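Local coordinates for protein plant cysteine oxidase 2 (Arabidopsis thaliana, PDB 7CXZ) that uses iron and dioxygen to oxidise N-terminal cysteines, preparing proteins such as the group VII ethylene response factors for degradation through the N-end rule pathway, at residues Y202-F207 with E217-Y222. Residues are numbered along the deposited sequence; the frame is centred on the assembly and turned at random.
Sequences YPFSSF and EEKEGY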
# COMPACT_ATOMS: atom_id res chain seq x y z
N TYR A 202 8.72 3.81 -16.57
CA TYR A 202 9.64 3.72 -17.70
C TYR A 202 11.07 3.89 -17.21
O TYR A 202 11.30 4.64 -16.25
CB TYR A 202 9.35 4.79 -18.76
CG TYR A 202 8.01 4.67 -19.34
CD1 TYR A 202 7.77 3.82 -20.42
CD2 TYR A 202 6.94 5.36 -18.81
CE1 TYR A 202 6.52 3.67 -20.95
CE2 TYR A 202 5.68 5.23 -19.34
CZ TYR A 202 5.47 4.37 -20.41
OH TYR A 202 4.22 4.22 -20.94
N PRO A 203 12.03 3.24 -17.85
CA PRO A 203 13.44 3.50 -17.50
C PRO A 203 13.81 4.95 -17.75
O PRO A 203 13.21 5.64 -18.58
CB PRO A 203 14.23 2.57 -18.44
CG PRO A 203 13.23 1.69 -19.10
CD PRO A 203 11.87 2.30 -18.97
N PHE A 204 14.84 5.39 -17.03
CA PHE A 204 15.30 6.77 -17.21
C PHE A 204 15.62 7.05 -18.66
O PHE A 204 15.27 8.11 -19.18
CB PHE A 204 16.53 7.04 -16.35
CG PHE A 204 17.10 8.41 -16.55
CD1 PHE A 204 16.58 9.48 -15.85
CD2 PHE A 204 18.12 8.64 -17.47
CE1 PHE A 204 17.09 10.76 -16.01
CE2 PHE A 204 18.63 9.91 -17.65
CZ PHE A 204 18.12 10.97 -16.92
N SER A 205 16.28 6.10 -19.33
CA SER A 205 16.73 6.29 -20.70
C SER A 205 15.58 6.37 -21.70
O SER A 205 15.84 6.59 -22.88
CB SER A 205 17.66 5.15 -21.11
OG SER A 205 16.96 3.91 -21.10
N SER A 206 14.32 6.20 -21.26
CA SER A 206 13.19 6.31 -22.18
C SER A 206 12.78 7.74 -22.47
O SER A 206 12.03 7.98 -23.43
CB SER A 206 11.97 5.56 -21.64
OG SER A 206 12.07 4.17 -21.92
N PHE A 207 13.22 8.70 -21.66
CA PHE A 207 12.90 10.10 -21.86
C PHE A 207 14.17 10.91 -21.70
O PHE A 207 14.87 10.77 -20.69
CB PHE A 207 11.83 10.59 -20.89
CG PHE A 207 10.46 9.97 -21.10
CD1 PHE A 207 9.56 10.53 -21.96
CD2 PHE A 207 10.08 8.84 -20.38
CE1 PHE A 207 8.30 9.97 -22.14
CE2 PHE A 207 8.84 8.27 -20.56
CZ PHE A 207 7.95 8.83 -21.43
N GLU A 217 26.17 5.62 -14.20
CA GLU A 217 25.98 4.54 -13.24
C GLU A 217 24.82 4.78 -12.29
O GLU A 217 24.49 3.87 -11.52
CB GLU A 217 27.25 4.31 -12.42
CG GLU A 217 27.66 5.48 -11.56
CD GLU A 217 28.99 5.23 -10.85
OE1 GLU A 217 29.19 5.82 -9.76
OE2 GLU A 217 29.83 4.45 -11.37
N GLU A 218 24.21 5.97 -12.32
CA GLU A 218 23.04 6.25 -11.49
C GLU A 218 21.73 6.11 -12.25
O GLU A 218 20.67 6.14 -11.62
CB GLU A 218 23.12 7.67 -10.90
CG GLU A 218 24.36 7.95 -10.08
CD GLU A 218 24.35 7.25 -8.74
OE1 GLU A 218 23.32 7.30 -8.05
OE2 GLU A 218 25.39 6.66 -8.37
N LYS A 219 21.77 5.96 -13.57
CA LYS A 219 20.55 6.01 -14.37
C LYS A 219 19.59 4.88 -14.01
O LYS A 219 18.37 5.07 -14.03
CB LYS A 219 20.90 5.95 -15.87
CG LYS A 219 21.51 7.25 -16.38
CD LYS A 219 21.66 7.19 -17.87
CE LYS A 219 22.11 8.50 -18.44
NZ LYS A 219 22.55 8.26 -19.86
N GLU A 220 20.12 3.70 -13.68
CA GLU A 220 19.24 2.59 -13.33
C GLU A 220 18.49 2.84 -12.02
O GLU A 220 17.52 2.12 -11.74
CB GLU A 220 20.03 1.29 -13.24
CG GLU A 220 21.00 1.25 -12.08
N GLY A 221 18.92 3.82 -11.25
CA GLY A 221 18.23 4.19 -10.02
C GLY A 221 17.11 5.19 -10.18
O GLY A 221 16.59 5.67 -9.17
N TYR A 222 16.77 5.57 -11.41
CA TYR A 222 15.72 6.52 -11.69
C TYR A 222 14.72 5.92 -12.68
O TYR A 222 15.01 4.94 -13.37
CB TYR A 222 16.27 7.83 -12.28
CG TYR A 222 17.09 8.65 -11.33
CD1 TYR A 222 18.44 8.42 -11.18
CD2 TYR A 222 16.51 9.68 -10.57
CE1 TYR A 222 19.21 9.17 -10.34
CE2 TYR A 222 17.28 10.44 -9.70
CZ TYR A 222 18.63 10.17 -9.59
OH TYR A 222 19.44 10.89 -8.75
O HOH W 1 16.54 3.55 -15.59
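Phe204 meets the stem of Lys219 and the CB of Tyr222, both coming obliquely from the same side of its ring plane, the lysine by CD2 and CE2, the tyrosine by CD1. With CG anti to the backbone N (chi1 177°), the ring lies against these two neighbours. Phe204 CD2 is 3.8 Å from Lys219 CG, and further out Phe204 CE2 comes equally near Lys219 CE. Extended beyond CG, the lysine chain lays CG, CD and CE in turn beside the ring, crossing it at a slant, and its NZ ends in a salt bridge with Glu216. Phe204 CD1 sits 3.9 Å from Tyr222 CB; the two aromatic side chains run side by side in the same direction, but the phenol then leads away. With an alanine at Lys219 the methylenes beside CD2 and CE2 would be gone, which is likely to loosen the ring's packing and to cost Glu216 this salt bridge. At the backbone a water accepts from Phe204 N at 2.9 Å and lies 2.8 Å from Lys219 O, to which it can donate. That same carbonyl oxygen takes the N-H of Tyr222, closing the turn ahead of the next strand. The contact lies at the surface, away from the iron site, between strand 198-203 and its antiparallel neighbour 222-228, at the edge of the sheet. Trp224 also meets the Phe204 ring, Val214 of the connecting loop touches all three side chains, and Leu143 of strand 141-153 packs against both Phe204 and Tyr222.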